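Local atomic coordinates of putative metal-sulfur cluster biosynthesis proteins YuaD (Bacillus subtilis, PDB entry 1ORU), a protein that is of unknown function but carries a MOSC domain and, by family resemblance, may bind molybdenum and pyridoxal phosphate. Residues A10-Y16 against N97-M103; E79-M84 against H156-R161; S119-L124 against E168-V173. One frame throughout, in Å; residues are numbered along the deposited sequence.

Contact 1: residues A10-Y16 against N97-M103; sequences AKAEGLY and NVAVSGM
In Glu-13, CG stands anti to the carbonyl carbon (chi1 -68°) and the chain bends again at chi2, which folds the carboxylate back over Ser-101; the OG of Ser-101, placed between its own backbone N and carbonyl carbon, donates to Glu-13 OE2 at 2.6 Å. The hydroxyl meets that oxygen on its anti side, 20° out of the carboxylate plane. Lys-11, extended throughout, runs past the same serine, with its CB 3.6 Å from Ser-101 OG, and its ammonium lies at long salt-bridge range from the other oxygen of Glu-13. With an alanine here in place of Glu-13, the Ser-101 hydroxyl would probably be left without its carboxylate acceptor and Lys-11 without the nearby opposite charge. Further along, Tyr-16 lays its ring alongside the strand 98-101, so that the CB of Ala-99 sits at the ring edge, 3.7 Å from Tyr-16 CE2. The phenol oxygen occupies the side of Gly-14 on which a CB would clash with it. On the other face of the sheet Leu-15 and Val-98 lie side by side, pointing the same way, with Leu-15 CD2 4.0 Å from Val-98 CG2. The backbones run antiparallel: Lys-11 and Ser-101 exchange two bonds, and Ala-99 N reaches Gly-14 O at 2.9 Å. Ala-99 O takes a nearly straight bond from Gly-14 N (3.1 Å) on a lone pair and a weak, bent one from Glu-13 N. Strand 69-73 pairs in parallel with strand 98-101, continuing the sheet, and Val-100 touches its Ile-71 and Ser-73. Glu-13 and Gly-14 both face Ala-99, and the register slips by one: a classic beta bulge in an antiparallel strand pair of the mixed, curled sheet of the MOSC domain.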
loop_
_atom_site.group_PDB
_atom_site.type_symbol
_atom_site.label_atom_id
_atom_site.label_comp_id
_atom_site.label_asym_id
_atom_site.label_seq_id
_atom_site.Cartn_x
_atom_site.Cartn_y
_atom_site.Cartn_z
ATOM N N ALA A 10 -12.517 10.751 -13.929
ATOM C CA ALA A 10 -12.917 9.540 -14.636
ATOM C C ALA A 10 -14.322 9.176 -14.169
ATOM O O ALA A 10 -14.985 9.973 -13.496
ATOM C CB ALA A 10 -11.945 8.399 -14.361
ATOM N N LYS A 11 -14.765 7.970 -14.503
ATOM C CA LYS A 11 -16.111 7.548 -14.160
ATOM C C LYS A 11 -16.234 6.090 -13.745
ATOM O O LYS A 11 -15.560 5.220 -14.289
ATOM C CB LYS A 11 -17.029 7.807 -15.362
ATOM C CG LYS A 11 -18.469 7.344 -15.207
ATOM C CD LYS A 11 -19.266 7.675 -16.471
ATOM C CE LYS A 11 -20.718 7.257 -16.373
ATOM N NZ LYS A 11 -21.450 7.534 -17.648
ATOM N N ALA A 12 -17.104 5.834 -12.771
ATOM C CA ALA A 12 -17.358 4.476 -12.317
ATOM C C ALA A 12 -18.555 4.005 -13.146
ATOM O O ALA A 12 -19.698 4.360 -12.849
ATOM C CB ALA A 12 -17.707 4.471 -10.828
ATOM N N GLU A 13 -18.285 3.237 -14.202
ATOM C CA GLU A 13 -19.340 2.729 -15.084
ATOM C C GLU A 13 -20.186 1.658 -14.419
ATOM O O GLU A 13 -21.395 1.588 -14.645
ATOM C CB GLU A 13 -18.747 2.136 -16.367
ATOM C CG GLU A 13 -18.098 3.128 -17.305
ATOM C CD GLU A 13 -19.102 4.022 -18.025
ATOM O OE1 GLU A 13 -20.327 3.822 -17.867
ATOM O OE2 GLU A 13 -18.656 4.926 -18.760
ATOM N N GLY A 14 -19.547 0.818 -13.609
ATOM C CA GLY A 14 -20.274 -0.244 -12.945
ATOM C C GLY A 14 -19.734 -0.605 -11.578
ATOM O O GLY A 14 -18.542 -0.444 -11.307
ATOM N N LEU A 15 -20.626 -1.079 -10.713
ATOM C CA LEU A 15 -20.275 -1.495 -9.358
ATOM C C LEU A 15 -20.767 -2.935 -9.228
ATOM O O LEU A 15 -21.840 -3.274 -9.745
ATOM C CB LEU A 15 -20.973 -0.605 -8.329
ATOM C CG LEU A 15 -20.695 0.895 -8.432
ATOM C CD1 LEU A 15 -21.513 1.624 -7.372
ATOM C CD2 LEU A 15 -19.196 1.175 -8.255
ATOM N N TYR A 16 -20.000 -3.780 -8.544
ATOM C CA TYR A 16 -20.370 -5.189 -8.411
ATOM C C TYR A 16 -19.952 -5.772 -7.065
ATOM O O TYR A 16 -18.977 -5.328 -6.458
ATOM C CB TYR A 16 -19.694 -6.008 -9.513
ATOM C CG TYR A 16 -19.665 -5.350 -10.872
ATOM C CD1 TYR A 16 -20.586 -5.696 -11.858
ATOM C CD2 TYR A 16 -18.696 -4.395 -11.179
ATOM C CE1 TYR A 16 -20.538 -5.105 -13.121
ATOM C CE2 TYR A 16 -18.640 -3.800 -12.433
ATOM C CZ TYR A 16 -19.558 -4.157 -13.399
ATOM O OH TYR A 16 -19.494 -3.571 -14.643
ATOM N N ASN A 97 -15.001 -5.131 -8.608
ATOM C CA ASN A 97 -16.011 -4.484 -7.775
ATOM C C ASN A 97 -16.373 -3.147 -8.401
ATOM O O ASN A 97 -17.465 -2.621 -8.193
ATOM C CB ASN A 97 -15.478 -4.253 -6.364
ATOM C CG ASN A 97 -15.182 -5.545 -5.645
ATOM O OD1 ASN A 97 -16.081 -6.364 -5.419
ATOM N ND2 ASN A 97 -13.923 -5.748 -5.291
ATOM N N VAL A 98 -15.436 -2.592 -9.160
ATOM C CA VAL A 98 -15.661 -1.325 -9.833
ATOM C C VAL A 98 -15.075 -1.380 -11.235
ATOM O O VAL A 98 -13.937 -1.814 -11.436
ATOM C CB VAL A 98 -14.992 -0.141 -9.081
ATOM C CG1 VAL A 98 -15.361 1.183 -9.758
ATOM C CG2 VAL A 98 -15.429 -0.132 -7.624
ATOM N N ALA A 99 -15.870 -0.965 -12.208
ATOM C CA ALA A 99 -15.409 -0.918 -13.583
ATOM C C ALA A 99 -15.431 0.563 -13.918
ATOM O O ALA A 99 -16.482 1.204 -13.867
ATOM C CB ALA A 99 -16.354 -1.697 -14.495
ATOM N N VAL A 100 -14.267 1.117 -14.239
ATOM C CA VAL A 100 -14.179 2.533 -14.563
ATOM C C VAL A 100 -13.968 2.773 -16.050
ATOM O O VAL A 100 -13.530 1.879 -16.775
ATOM C CB VAL A 100 -13.018 3.212 -13.797
ATOM C CG1 VAL A 100 -13.215 3.036 -12.297
ATOM C CG2 VAL A 100 -11.682 2.629 -14.239
ATOM N N SER A 101 -14.316 3.976 -16.501
ATOM C CA SER A 101 -14.107 4.359 -17.894
ATOM C C SER A 101 -13.303 5.652 -17.839
ATOM O O SER A 101 -13.340 6.377 -16.834
ATOM C CB SER A 101 -15.437 4.564 -18.642
ATOM O OG SER A 101 -16.185 5.663 -18.154
ATOM N N GLY A 102 -12.554 5.928 -18.897
ATOM C CA GLY A 102 -11.738 7.121 -18.912
ATOM C C GLY A 102 -10.365 6.854 -18.329
ATOM O O GLY A 102 -9.606 7.786 -18.063
HETATM N N MSE A 103 -10.033 5.582 -18.135
HETATM C CA MSE A 103 -8.730 5.217 -17.591
HETATM C C MSE A 103 -8.095 4.087 -18.398
HETATM O O MSE A 103 -7.935 2.968 -17.908
HETATM C CB MSE A 103 -8.873 4.813 -16.123
HETATM C CG MSE A 103 -9.460 5.927 -15.266
HETATM SE SE MSE A 103 -9.356 5.590 -13.382
HETATM C CE MSE A 103 -7.463 5.864 -13.144
#

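Contact 2: residues E79-M84 against H156-R161; sequences EIALKM and HALGIR
Lys-83 and His-156 make the polar half of this contact. The lysine leaves helix 74-84 with CG anti to its carbonyl carbon, runs straight through chi2 and then bends at chi3 (66°), a kink that brings NZ to the carbonyl O of His-156 at 2.7 Å. The ammonium approaches that oxygen from well off the C=O direction, tilted 20° from the carbonyl plane. A water bridges the same NZ to Leu-158 O, so NZ is held directly by one backbone carbonyl and through a water by a second, both on the chain leaving helix 149-156. The lysine side chain crosses that of His-156 at a slant, Lys-83 CE coming within 3.4 Å of His-156 CD2, while Lys-83 O lies over one face of the ring, offset toward its rim. His-156 ND1 has a weak bond to Ala-152 O within its own helix.

The apolar half centres on Ile-160. Its CG1 takes the position between backbone N and carbonyl carbon (chi1 56°), and CD1 is thereby directed at the helix, 3.6 Å from Ile-80 CG1. The two isoleucines slide past each other in opposite directions, and Ile-80 CD1 carries on to the CB of Ala-157 at 3.9 Å. Lys-83 and Ile-160 reach toward each other, the lysine CD lying beside Ile-160 CD1, and Glu-79 runs crosswise to Ile-160, its carboxylate resting on CG2. Phe-153 of helix 149-156 also packs on Ile-80. Ile-160 N bonds to Ala-157 O, closing a type II beta turn with Gly-159 at its third position; this turn leads from helix 149-156 into strand 163-169 and is clasped against the last turns of helix 74-84.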
loop_
_atom_site.group_PDB
_atom_site.type_symbol
_atom_site.label_atom_id
_atom_site.label_comp_id
_atom_site.label_asym_id
_atom_site.label_seq_id
_atom_site.Cartn_x
_atom_site.Cartn_y
_atom_site.Cartn_z
ATOM N N GLU A 79 -9.269 -4.183 -24.341
ATOM C CA GLU A 79 -7.936 -4.483 -24.835
ATOM C C GLU A 79 -7.649 -5.971 -24.669
ATOM O O GLU A 79 -7.107 -6.608 -25.573
ATOM C CB GLU A 79 -6.894 -3.660 -24.079
ATOM C CG GLU A 79 -5.658 -3.352 -24.898
ATOM C CD GLU A 79 -4.637 -2.537 -24.131
ATOM O OE1 GLU A 79 -5.043 -1.626 -23.374
ATOM O OE2 GLU A 79 -3.425 -2.801 -24.298
ATOM N N ILE A 80 -8.015 -6.523 -23.516
ATOM C CA ILE A 80 -7.810 -7.942 -23.260
ATOM C C ILE A 80 -8.626 -8.740 -24.281
ATOM O O ILE A 80 -8.117 -9.686 -24.889
ATOM C CB ILE A 80 -8.265 -8.334 -21.826
ATOM C CG1 ILE A 80 -7.365 -7.656 -20.786
ATOM C CG2 ILE A 80 -8.223 -9.850 -21.656
ATOM C CD1 ILE A 80 -7.791 -7.911 -19.333
ATOM N N ALA A 81 -9.886 -8.346 -24.471
ATOM C CA ALA A 81 -10.773 -9.028 -25.414
ATOM C C ALA A 81 -10.128 -9.134 -26.791
ATOM O O ALA A 81 -10.089 -10.212 -27.384
ATOM C CB ALA A 81 -12.111 -8.293 -25.517
ATOM N N LEU A 82 -9.620 -8.015 -27.295
ATOM C CA LEU A 82 -8.974 -8.006 -28.601
ATOM C C LEU A 82 -7.781 -8.952 -28.658
ATOM O O LEU A 82 -7.647 -9.732 -29.599
ATOM C CB LEU A 82 -8.514 -6.593 -28.965
ATOM C CG LEU A 82 -9.494 -5.733 -29.762
ATOM C CD1 LEU A 82 -10.782 -5.533 -28.982
ATOM C CD2 LEU A 82 -8.836 -4.401 -30.071
ATOM N N LYS A 83 -6.919 -8.882 -27.650
ATOM C CA LYS A 83 -5.737 -9.732 -27.612
ATOM C C LYS A 83 -6.090 -11.216 -27.530
ATOM O O LYS A 83 -5.358 -12.061 -28.039
ATOM C CB LYS A 83 -4.839 -9.324 -26.439
ATOM C CG LYS A 83 -4.290 -7.904 -26.572
ATOM C CD LYS A 83 -3.524 -7.450 -25.334
ATOM C CE LYS A 83 -2.248 -8.245 -25.117
ATOM N NZ LYS A 83 -1.539 -7.825 -23.862
HETATM N N MSE A 84 -7.218 -11.534 -26.903
HETATM C CA MSE A 84 -7.638 -12.924 -26.779
HETATM C C MSE A 84 -8.475 -13.393 -27.967
HETATM O O MSE A 84 -8.725 -14.590 -28.129
HETATM C CB MSE A 84 -8.442 -13.119 -25.501
HETATM C CG MSE A 84 -7.622 -12.992 -24.228
HETATM SE SE MSE A 84 -8.725 -13.283 -22.709
HETATM C CE MSE A 84 -8.942 -15.210 -22.864
ATOM N N HIS A 156 -2.092 -12.473 -22.088
ATOM C CA HIS A 156 -2.488 -11.172 -22.605
ATOM C C HIS A 156 -3.040 -10.154 -21.611
ATOM O O HIS A 156 -3.112 -8.972 -21.929
ATOM C CB HIS A 156 -3.481 -11.359 -23.755
ATOM C CG HIS A 156 -2.882 -12.003 -24.968
ATOM N ND1 HIS A 156 -3.295 -13.230 -25.442
ATOM C CD2 HIS A 156 -1.900 -11.588 -25.802
ATOM C CE1 HIS A 156 -2.593 -13.542 -26.517
ATOM N NE2 HIS A 156 -1.740 -12.563 -26.756
ATOM N N ALA A 157 -3.414 -10.599 -20.416
ATOM C CA ALA A 157 -3.967 -9.687 -19.416
ATOM C C ALA A 157 -2.883 -9.006 -18.580
ATOM O O ALA A 157 -3.136 -7.994 -17.924
ATOM C CB ALA A 157 -4.936 -10.440 -18.507
ATOM N N LEU A 158 -1.677 -9.562 -18.601
ATOM C CA LEU A 158 -0.573 -8.991 -17.837
ATOM C C LEU A 158 -0.357 -7.529 -18.214
ATOM O O LEU A 158 -0.198 -7.198 -19.390
ATOM C CB LEU A 158 0.715 -9.779 -18.085
ATOM C CG LEU A 158 1.932 -9.297 -17.290
ATOM C CD1 LEU A 158 1.662 -9.457 -15.802
ATOM C CD2 LEU A 158 3.162 -10.095 -17.695
ATOM N N GLY A 159 -0.366 -6.657 -17.207
ATOM C CA GLY A 159 -0.163 -5.240 -17.445
ATOM C C GLY A 159 -1.421 -4.452 -17.762
ATOM O O GLY A 159 -1.367 -3.228 -17.877
ATOM N N ILE A 160 -2.549 -5.142 -17.918
ATOM C CA ILE A 160 -3.817 -4.485 -18.220
ATOM C C ILE A 160 -4.975 -5.185 -17.522
ATOM O O ILE A 160 -6.103 -5.169 -18.010
ATOM C CB ILE A 160 -4.116 -4.459 -19.750
ATOM C CG1 ILE A 160 -4.086 -5.880 -20.321
ATOM C CG2 ILE A 160 -3.113 -3.571 -20.465
ATOM C CD1 ILE A 160 -4.384 -5.945 -21.827
ATOM N N ARG A 161 -4.708 -5.788 -16.372
ATOM C CA ARG A 161 -5.760 -6.496 -15.662
ATOM C C ARG A 161 -6.348 -5.688 -14.503
ATOM O O ARG A 161 -7.175 -6.193 -13.747
ATOM C CB ARG A 161 -5.238 -7.850 -15.167
ATOM C CG ARG A 161 -6.327 -8.802 -14.687
ATOM C CD ARG A 161 -6.064 -9.222 -13.261
ATOM N NE ARG A 161 -7.084 -10.117 -12.716
ATOM C CZ ARG A 161 -8.328 -9.763 -12.405
ATOM N NH1 ARG A 161 -8.745 -8.510 -12.586
ATOM N NH2 ARG A 161 -9.151 -10.660 -11.880
HETATM O O HOH W 1 0.266 -8.898 -21.629
#

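Contact 3: residues S119-L124 against E168-V173; sequences SGAALL and ERPGAV. With SO4 (sulfate ion), chain F.
Ser-119 reaches across to Ala-172, its OG donating to the Ala-172 carbonyl O at 2.6 Å from a position tilted 21° out of the carbonyl plane. The same OG accepts from Ala-121 N, making an ST turn, so it is held by a bond within its own segment as well as one across the contact, and a water joins Ser-119 N to Ala-172 O. Beyond this turn the Ala-121 methyl lies against the bare backbone of Gly-171, Ala-121 CB to Gly-171 CA 3.6 Å, where any side chain on the glycine would collide with it; Val-173 CG1 touches that methyl from farther along the strand.

At the centre Ala-122 and Arg-169 form an antiparallel hydrogen-bonded pair with a classic beta bulge: Glu-168 N (2.8 Å) and Arg-169 N (3.2 Å) both approach Ala-122 O from one face of its plane, and Ala-122 N returns a bond to Arg-169 O. The CB atoms of Ala-122 and Arg-169 lie 4.0 Å apart on one side of the pair. From there Arg-169 extends nearly fully, its CD passing Gly-120 O at 3.5 Å, and a water in the guanidinium plane links NH1 to that carbonyl. NH2 donates to a sulfate, probably from the crystallisation liquor, which Glu-62 N of the second subunit also holds. Glu-168 runs at a slant past Leu-124, with Glu-168 OE1 3.8 Å from Leu-124 CB, and is salt-bridged to Arg-114; Phe-57 of the second subunit packs on both Ala-122 and Glu-168.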
loop_
_atom_site.group_PDB
_atom_site.type_symbol
_atom_site.label_atom_id
_atom_site.label_comp_id
_atom_site.label_asym_id
_atom_site.label_seq_id
_atom_site.Cartn_x
_atom_site.Cartn_y
_atom_site.Cartn_z
ATOM N N SER A 119 -19.340 11.057 -2.687
ATOM C CA SER A 119 -19.747 10.929 -1.291
ATOM C C SER A 119 -18.588 11.183 -0.343
ATOM O O SER A 119 -18.784 11.438 0.847
ATOM C CB SER A 119 -20.259 9.523 -1.038
ATOM O OG SER A 119 -19.187 8.611 -1.170
ATOM N N GLY A 120 -17.374 11.093 -0.876
ATOM C CA GLY A 120 -16.200 11.270 -0.047
ATOM C C GLY A 120 -15.489 9.935 0.103
ATOM O O GLY A 120 -14.343 9.885 0.542
ATOM N N ALA A 121 -16.167 8.843 -0.250
ATOM C CA ALA A 121 -15.549 7.520 -0.159
ATOM C C ALA A 121 -14.244 7.593 -0.945
ATOM O O ALA A 121 -14.194 8.190 -2.030
ATOM C CB ALA A 121 -16.469 6.454 -0.755
ATOM N N ALA A 122 -13.187 7.000 -0.401
ATOM C CA ALA A 122 -11.886 7.044 -1.063
ATOM C C ALA A 122 -11.147 5.715 -1.039
ATOM O O ALA A 122 -11.152 4.993 -0.039
ATOM C CB ALA A 122 -11.017 8.126 -0.423
ATOM N N LEU A 123 -10.507 5.405 -2.161
ATOM C CA LEU A 123 -9.737 4.176 -2.303
ATOM C C LEU A 123 -8.248 4.493 -2.414
ATOM O O LEU A 123 -7.846 5.436 -3.111
ATOM C CB LEU A 123 -10.190 3.409 -3.553
ATOM C CG LEU A 123 -11.657 2.963 -3.579
ATOM C CD1 LEU A 123 -11.960 2.223 -4.871
ATOM C CD2 LEU A 123 -11.929 2.075 -2.385
ATOM N N LEU A 124 -7.439 3.706 -1.712
ATOM C CA LEU A 124 -5.987 3.855 -1.732
ATOM C C LEU A 124 -5.461 2.785 -2.682
ATOM O O LEU A 124 -5.709 1.601 -2.481
ATOM C CB LEU A 124 -5.412 3.628 -0.331
ATOM C CG LEU A 124 -3.888 3.502 -0.227
ATOM C CD1 LEU A 124 -3.226 4.833 -0.576
ATOM C CD2 LEU A 124 -3.512 3.070 1.191
ATOM N N GLU A 168 -9.723 3.735 2.030
ATOM C CA GLU A 168 -9.064 4.743 2.854
ATOM C C GLU A 168 -10.074 5.602 3.618
ATOM O O GLU A 168 -9.779 6.098 4.699
ATOM C CB GLU A 168 -8.146 5.621 1.988
ATOM C CG GLU A 168 -7.302 6.632 2.782
ATOM C CD GLU A 168 -6.143 7.217 1.974
ATOM O OE1 GLU A 168 -6.222 7.214 0.726
ATOM O OE2 GLU A 168 -5.158 7.689 2.595
ATOM N N ARG A 169 -11.257 5.793 3.043
ATOM C CA ARG A 169 -12.309 6.554 3.709
ATOM C C ARG A 169 -13.658 5.956 3.338
ATOM O O ARG A 169 -13.969 5.773 2.157
ATOM C CB ARG A 169 -12.291 8.036 3.325
ATOM C CG ARG A 169 -13.169 8.863 4.270
ATOM C CD ARG A 169 -13.307 10.311 3.863
ATOM N NE ARG A 169 -14.060 11.070 4.862
ATOM C CZ ARG A 169 -14.488 12.320 4.692
ATOM N NH1 ARG A 169 -14.249 12.963 3.553
ATOM N NH2 ARG A 169 -15.152 12.934 5.666
ATOM N N PRO A 170 -14.481 5.636 4.347
ATOM C CA PRO A 170 -15.803 5.045 4.118
ATOM C C PRO A 170 -16.776 5.977 3.401
ATOM O O PRO A 170 -16.627 7.201 3.440
ATOM C CB PRO A 170 -16.277 4.699 5.534
ATOM C CG PRO A 170 -14.990 4.536 6.303
ATOM C CD PRO A 170 -14.192 5.702 5.789
ATOM N N GLY A 171 -17.771 5.382 2.751
ATOM C CA GLY A 171 -18.766 6.160 2.039
ATOM C C GLY A 171 -19.485 5.327 0.998
ATOM O O GLY A 171 -19.016 4.251 0.623
ATOM N N ALA A 172 -20.629 5.813 0.532
ATOM C CA ALA A 172 -21.402 5.092 -0.476
ATOM C C ALA A 172 -20.962 5.491 -1.878
ATOM O O ALA A 172 -20.566 6.633 -2.112
ATOM C CB ALA A 172 -22.885 5.389 -0.308
ATOM N N VAL A 173 -21.030 4.540 -2.805
ATOM C CA VAL A 173 -20.672 4.802 -4.195
ATOM C C VAL A 173 -21.861 4.359 -5.043
ATOM O O VAL A 173 -22.539 3.380 -4.710
ATOM C CB VAL A 173 -19.365 4.066 -4.601
ATOM C CG1 VAL A 173 -18.196 4.638 -3.799
ATOM C CG2 VAL A 173 -19.481 2.565 -4.338
HETATM S S SO4 F . -14.514 13.059 9.951
HETATM O O1 SO4 F . -15.262 12.623 8.743
HETATM O O2 SO4 F . -15.271 12.708 11.172
HETATM O O3 SO4 F . -13.215 12.357 9.975
HETATM O O4 SO4 F . -14.270 14.525 9.927
HETATM O O HOH W 2 -20.412 8.534 -4.172
HETATM O O HOH W 3 -12.940 12.107 1.273
#

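How the contacts relate
Contact 1 is the buried one of the three, while contacts 2 and 3 are partly buried and lie on opposite sides of the chain's centre, their centres about 28 Å apart. Contact 1 lies within the main sheet; contact 3 starts there and, past the corner at Glu-168, passes to a small separate sheet. Each has a classic beta bulge, and they meet where Leu-15 CD1 packs on Val-173 O at 3.4 Å. Contact 2 instead joins a helix to a turn, with one direct side-chain-to-backbone hydrogen bond and apolar packing in place of strand pairing. Helix 74-84 and strand 98-101 follow each other in the chain, linking contacts 2 and 1. Of the three, contact 3 alone touches the second subunit.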